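PDB 4HV0: AvtR from Acidianus filamentous virus 6, which probably regulates transcription by binding DNA, as a ribbon-helix-helix protein of a virus that infects hyperthermophilic archaea. Local coordinates for residues Y10-K15 and K93-I98; K15-E20 and P25-K30. All coordinates share one frame; numbering follows the deposited sequence.

Interaction 1. Residues Y10-K15 and K93-I98; sequences YEFLKK and KEMIMI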
loop_
_atom_site.group_PDB
_atom_site.type_symbol
_atom_site.label_atom_id
_atom_site.label_comp_id
_atom_site.label_asym_id
_atom_site.label_seq_id
_atom_site.Cartn_x
_atom_site.Cartn_y
_atom_site.Cartn_z
ATOM N N TYR A 10 5.112 2.674 -6.141
ATOM C CA TYR A 10 5.607 1.305 -6.186
ATOM C C TYR A 10 7.131 1.265 -6.061
ATOM O O TYR A 10 7.663 0.445 -5.309
ATOM C CB TYR A 10 5.183 0.621 -7.465
ATOM C CG TYR A 10 5.595 -0.832 -7.517
ATOM C CD1 TYR A 10 4.920 -1.790 -6.768
ATOM C CD2 TYR A 10 6.671 -1.244 -8.305
ATOM C CE1 TYR A 10 5.300 -3.123 -6.802
ATOM C CE2 TYR A 10 7.047 -2.576 -8.354
ATOM C CZ TYR A 10 6.361 -3.516 -7.599
ATOM O OH TYR A 10 6.736 -4.838 -7.641
ATOM N N GLU A 11 7.833 2.159 -6.766
ATOM C CA GLU A 11 9.292 2.195 -6.663
ATOM C C GLU A 11 9.658 2.354 -5.193
ATOM O O GLU A 11 10.452 1.567 -4.652
ATOM C CB GLU A 11 9.932 3.324 -7.501
ATOM C CG GLU A 11 9.681 3.278 -9.005
ATOM C CD GLU A 11 9.909 1.915 -9.650
ATOM O OE1 GLU A 11 10.833 1.176 -9.258
ATOM O OE2 GLU A 11 9.141 1.564 -10.573
ATOM N N PHE A 12 9.051 3.348 -4.550
ATOM C CA PHE A 12 9.301 3.601 -3.143
ATOM C C PHE A 12 9.057 2.375 -2.272
ATOM O O PHE A 12 9.885 2.034 -1.450
ATOM C CB PHE A 12 8.440 4.740 -2.640
ATOM C CG PHE A 12 8.470 4.873 -1.149
ATOM C CD1 PHE A 12 9.496 5.577 -0.526
ATOM C CD2 PHE A 12 7.494 4.267 -0.358
ATOM C CE1 PHE A 12 9.542 5.698 0.853
ATOM C CE2 PHE A 12 7.538 4.381 1.028
ATOM C CZ PHE A 12 8.567 5.099 1.630
ATOM N N LEU A 13 7.933 1.708 -2.461
ATOM C CA LEU A 13 7.637 0.507 -1.691
ATOM C C LEU A 13 8.601 -0.625 -1.979
ATOM O O LEU A 13 8.972 -1.376 -1.081
ATOM C CB LEU A 13 6.229 0.018 -2.006
ATOM C CG LEU A 13 5.057 0.872 -1.502
ATOM C CD1 LEU A 13 3.736 0.340 -2.080
ATOM C CD2 LEU A 13 5.002 0.959 0.022
ATOM N N LYS A 14 9.016 -0.753 -3.232
ATOM C CA LYS A 14 9.940 -1.816 -3.621
ATOM C C LYS A 14 11.312 -1.634 -2.943
ATOM O O LYS A 14 11.912 -2.623 -2.511
ATOM C CB LYS A 14 10.091 -1.864 -5.146
ATOM C CG LYS A 14 10.648 -3.177 -5.687
ATOM C CD LYS A 14 10.290 -3.405 -7.148
ATOM C CE LYS A 14 10.905 -2.374 -8.088
ATOM N NZ LYS A 14 12.348 -2.682 -8.269
ATOM N N LYS A 15 11.780 -0.381 -2.855
ATOM C CA LYS A 15 13.048 -0.056 -2.191
ATOM C C LYS A 15 13.018 -0.344 -0.713
ATOM O O LYS A 15 13.981 -0.883 -0.200
ATOM C CB LYS A 15 13.454 1.413 -2.394
ATOM C CG LYS A 15 13.935 1.757 -3.802
ATOM C CD LYS A 15 13.779 3.246 -4.110
ATOM C CE LYS A 15 14.181 3.548 -5.559
ATOM N NZ LYS A 15 13.909 4.934 -6.046
ATOM N N LYS A 93 1.292 8.248 -1.279
ATOM C CA LYS A 93 2.018 9.289 -2.021
ATOM C C LYS A 93 2.357 10.493 -1.142
ATOM O O LYS A 93 3.438 11.045 -1.233
ATOM C CB LYS A 93 1.183 9.732 -3.230
ATOM C CG LYS A 93 1.927 10.421 -4.350
ATOM C CD LYS A 93 1.081 10.477 -5.635
ATOM C CE LYS A 93 -0.272 11.217 -5.490
ATOM N NZ LYS A 93 -1.167 11.282 -6.694
ATOM N N GLU A 94 1.424 10.898 -0.289
ATOM C CA GLU A 94 1.649 12.020 0.615
ATOM C C GLU A 94 2.661 11.704 1.709
ATOM O O GLU A 94 3.333 12.584 2.235
ATOM C CB GLU A 94 0.336 12.428 1.279
ATOM C CG GLU A 94 -0.675 13.033 0.315
ATOM C CD GLU A 94 -1.924 13.517 1.008
ATOM O OE1 GLU A 94 -1.955 13.554 2.278
ATOM O OE2 GLU A 94 -2.871 13.889 0.292
HETATM N N MSE A 95 2.711 10.444 2.091
HETATM C CA MSE A 95 3.613 9.970 3.107
HETATM C C MSE A 95 5.009 9.959 2.539
HETATM O O MSE A 95 5.941 10.355 3.214
HETATM C CB MSE A 95 3.103 8.577 3.392
HETATM C CG MSE A 95 3.672 8.099 4.686
HETATM SE SE MSE A 95 3.474 6.165 4.533
HETATM C CE MSE A 95 5.047 5.716 3.449
ATOM N N ILE A 96 5.159 9.518 1.289
ATOM C CA ILE A 96 6.438 9.581 0.583
ATOM C C ILE A 96 6.939 11.021 0.605
ATOM O O ILE A 96 7.987 11.316 1.197
ATOM C CB ILE A 96 6.298 9.145 -0.900
ATOM C CG1 ILE A 96 5.777 7.706 -1.053
ATOM C CG2 ILE A 96 7.611 9.322 -1.651
ATOM C CD1 ILE A 96 6.176 6.754 0.030
HETATM N N MSE A 97 6.144 11.917 0.013
HETATM C CA MSE A 97 6.486 13.331 -0.114
HETATM C C MSE A 97 6.911 13.989 1.178
HETATM O O MSE A 97 7.745 14.901 1.166
HETATM C CB MSE A 97 5.313 14.083 -0.720
HETATM C CG MSE A 97 5.394 13.846 -2.227
HETATM SE SE MSE A 97 6.326 15.329 -3.167
HETATM C CE MSE A 97 8.072 15.574 -2.260
ATOM N N ILE A 98 6.369 13.526 2.303
ATOM C CA ILE A 98 6.877 13.909 3.619
ATOM C C ILE A 98 8.137 13.060 3.935
ATOM O O ILE A 98 8.115 12.229 4.846
ATOM C CB ILE A 98 5.811 13.721 4.720
ATOM C CG1 ILE A 98 4.595 14.618 4.479
ATOM C CG2 ILE A 98 6.392 14.070 6.079
ATOM C CD1 ILE A 98 3.434 14.239 5.358
#
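Phe12 and Ile96 mark the closest approach of the two backbones, their CA atoms 7.6 Å apart where helix 7-19 passes the last turn of helix 88-97. At this spacing the main chains stay clear of one another and no hydrogen bond links the segments; side chains fill the gap. Phe12 points toward the second helix, its CG anti to the backbone N (chi1 169°), which carries the ring out from its own helix. Ile96 reaches in from the opposite direction and lies over one face of that ring. Ile96 CG1 stands 3.8 Å above the plane of the Phe12 ring, offset toward the rim, and lies 3.9 Å from Phe12 CG. Ile96 CD1 lies over the same face, though its exact spacing is doubtful. The selenomethionine Met95 adds a second touch, crossing Phe12 at about a right angle. Its chain bends at chi3 (82°) and brings Met95 CE within 3.7 Å of Phe12 CE2, obliquely to the ring. The same side chain also touches Ile31 and Tyr35 of helix 24-36, so Met95 joins three helices, while Lys93, two residues earlier on the same helix, forms a salt bridge with Glu6. A flat aromatic ring suits a branched aliphatic partner because it offers a broad surface, and the flexible methionine can fit round the rest. The contact is apolar, resting on van der Waals packing and the removal of hydrocarbon from water, and it joins helix 88-97 to helix 7-19, which belongs to the ribbon-helix-helix family region.

Interaction 2. Residues K15-E20 and P25-K30; sequences KKAKEE and PAVIRK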
loop_
_atom_site.group_PDB
_atom_site.type_symbol
_atom_site.label_atom_id
_atom_site.label_comp_id
_atom_site.label_asym_id
_atom_site.label_seq_id
_atom_site.Cartn_x
_atom_site.Cartn_y
_atom_site.Cartn_z
ATOM N N LYS A 15 11.780 -0.381 -2.855
ATOM C CA LYS A 15 13.048 -0.056 -2.191
ATOM C C LYS A 15 13.018 -0.344 -0.713
ATOM O O LYS A 15 13.981 -0.883 -0.200
ATOM C CB LYS A 15 13.454 1.413 -2.394
ATOM C CG LYS A 15 13.935 1.757 -3.802
ATOM C CD LYS A 15 13.779 3.246 -4.110
ATOM C CE LYS A 15 14.181 3.548 -5.559
ATOM N NZ LYS A 15 13.909 4.934 -6.046
ATOM N N LYS A 16 11.935 0.002 -0.021
ATOM C CA LYS A 16 11.842 -0.379 1.377
ATOM C C LYS A 16 11.762 -1.900 1.485
ATOM O O LYS A 16 12.391 -2.473 2.355
ATOM C CB LYS A 16 10.653 0.264 2.094
ATOM C CG LYS A 16 10.731 1.779 2.178
ATOM C CD LYS A 16 10.184 2.315 3.496
ATOM C CE LYS A 16 11.247 2.315 4.590
ATOM N NZ LYS A 16 11.026 3.422 5.560
ATOM N N ALA A 17 11.023 -2.562 0.594
ATOM C CA ALA A 17 10.935 -4.026 0.656
ATOM C C ALA A 17 12.338 -4.646 0.560
ATOM O O ALA A 17 12.691 -5.493 1.364
ATOM C CB ALA A 17 10.004 -4.589 -0.413
ATOM N N LYS A 18 13.164 -4.164 -0.361
ATOM C CA LYS A 18 14.552 -4.625 -0.451
ATOM C C LYS A 18 15.420 -4.177 0.751
ATOM O O LYS A 18 16.028 -5.025 1.404
ATOM C CB LYS A 18 15.177 -4.191 -1.782
ATOM C CG LYS A 18 14.830 -5.138 -2.927
ATOM C CD LYS A 18 15.117 -4.553 -4.303
ATOM C CE LYS A 18 14.565 -5.473 -5.388
ATOM N NZ LYS A 18 14.731 -4.945 -6.770
ATOM N N GLU A 19 15.443 -2.869 1.049
ATOM C CA GLU A 19 16.168 -2.295 2.221
ATOM C C GLU A 19 15.967 -3.128 3.480
ATOM O O GLU A 19 16.900 -3.371 4.244
ATOM C CB GLU A 19 15.713 -0.856 2.548
ATOM C CG GLU A 19 16.530 0.253 1.892
ATOM C CD GLU A 19 16.044 1.660 2.234
ATOM O OE1 GLU A 19 15.026 1.834 2.966
ATOM O OE2 GLU A 19 16.687 2.619 1.746
ATOM N N GLU A 20 14.733 -3.560 3.688
ATOM C CA GLU A 20 14.372 -4.462 4.760
ATOM C C GLU A 20 14.219 -5.769 4.019
ATOM O O GLU A 20 13.920 -5.773 2.847
ATOM C CB GLU A 20 13.045 -4.004 5.385
ATOM C CG GLU A 20 12.896 -2.470 5.430
ATOM C CD GLU A 20 11.847 -1.958 6.403
ATOM O OE1 GLU A 20 10.936 -2.736 6.776
ATOM O OE2 GLU A 20 11.944 -0.763 6.787
ATOM N N PRO A 25 4.214 -6.275 -0.277
ATOM C CA PRO A 25 3.052 -6.367 0.611
ATOM C C PRO A 25 3.355 -6.309 2.115
ATOM O O PRO A 25 2.515 -5.857 2.891
ATOM C CB PRO A 25 2.449 -7.726 0.255
ATOM C CG PRO A 25 2.828 -7.937 -1.155
ATOM C CD PRO A 25 4.222 -7.378 -1.246
ATOM N N ALA A 26 4.515 -6.791 2.533
ATOM C CA ALA A 26 4.895 -6.692 3.944
ATOM C C ALA A 26 5.052 -5.227 4.334
ATOM O O ALA A 26 4.646 -4.791 5.414
ATOM C CB ALA A 26 6.183 -7.477 4.222
ATOM N N VAL A 27 5.637 -4.456 3.444
ATOM C CA VAL A 27 5.844 -3.032 3.682
ATOM C C VAL A 27 4.456 -2.310 3.777
ATOM O O VAL A 27 4.196 -1.570 4.730
ATOM C CB VAL A 27 6.790 -2.484 2.573
ATOM C CG1 VAL A 27 6.950 -0.974 2.607
ATOM C CG2 VAL A 27 8.145 -3.151 2.679
ATOM N N ILE A 28 3.554 -2.569 2.830
ATOM C CA ILE A 28 2.200 -1.999 2.897
ATOM C C ILE A 28 1.515 -2.379 4.202
ATOM O O ILE A 28 1.000 -1.496 4.882
ATOM C CB ILE A 28 1.322 -2.459 1.728
ATOM C CG1 ILE A 28 1.780 -1.801 0.444
ATOM C CG2 ILE A 28 -0.152 -2.190 1.970
ATOM C CD1 ILE A 28 1.208 -2.537 -0.752
ATOM N N ARG A 29 1.547 -3.666 4.581
ATOM C CA ARG A 29 0.998 -4.097 5.874
ATOM C C ARG A 29 1.608 -3.363 7.055
ATOM O O ARG A 29 0.880 -2.944 7.951
ATOM C CB ARG A 29 1.098 -5.583 6.100
ATOM C CG ARG A 29 -0.021 -6.333 5.418
ATOM C CD ARG A 29 -0.202 -7.733 5.990
ATOM N NE ARG A 29 0.971 -8.559 5.738
ATOM C CZ ARG A 29 1.259 -9.146 4.573
ATOM N NH1 ARG A 29 0.458 -9.019 3.512
ATOM N NH2 ARG A 29 2.373 -9.865 4.466
ATOM N N LYS A 30 2.909 -3.116 7.033
ATOM C CA LYS A 30 3.534 -2.393 8.135
ATOM C C LYS A 30 3.031 -0.947 8.199
ATOM O O LYS A 30 2.690 -0.457 9.281
ATOM C CB LYS A 30 5.061 -2.466 8.040
ATOM C CG LYS A 30 5.804 -1.881 9.239
ATOM C CD LYS A 30 7.152 -2.568 9.460
ATOM C CE LYS A 30 8.097 -1.770 10.361
ATOM N NZ LYS A 30 9.050 -0.881 9.636
#
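Ala17 and Val27 bring helices 7-19 and 24-36 close together, with their CA atoms 6.0 Å apart just before and after the short turn that joins the two helices. Alanine suits this spot because its small side chain lets the backbones approach so nearly. Val27 fills the space with its two branches: Val27 CG2 lies 3.6 Å from Ala17 CA, nestling against the main chain as much as against the methyl, while Val27 CG1 meets the aliphatic base of Lys16, 3.9 Å from Lys16 CB. Having used that carbon in the packing, Lys16 bends repeatedly along its chain and turns its ammonium group off from helix 24-36. Toward the more exposed side, Glu20, the first residue beyond the helix, extends its carboxylate across to Lys30. The Lys30 chain runs out opposite its own backbone N (chi1 -173°) and bends at its last torsion, which leaves Lys30 NZ 3.9 Å from Glu20 OE1 in a long salt bridge, with Glu20 OE2 only slightly farther off. Lys16 NZ lies 6.2 Å from Lys30 NZ, and the glutamate charge probably eases the repulsion between them. The contact thus joins the two helices of a ribbon-helix-helix motif by buried apolar packing, to which the long ion pair at the edge of the contact probably adds only a little.

Helix 7-19 serves both contacts, meeting helix 88-97 in interaction 1 and helix 24-36 in interaction 2. Interaction 1 is a surface contact between parts far apart in sequence, purely apolar and centred on an aromatic face. Interaction 2 joins neighbours across a short turn; two of its residues are buried, yet charged groups stand at its margin. Their centres lie 10 Å apart, and Leu13, beside Phe12 on the shared helix, links them: Leu13 CD2 is 3.8 Å from Val27 CG1, and Leu13 CD1 packs on Ile28. Since Leu13 also touches Ile65 of strand 60-65, the apolar packing runs on from the helices to the sheet.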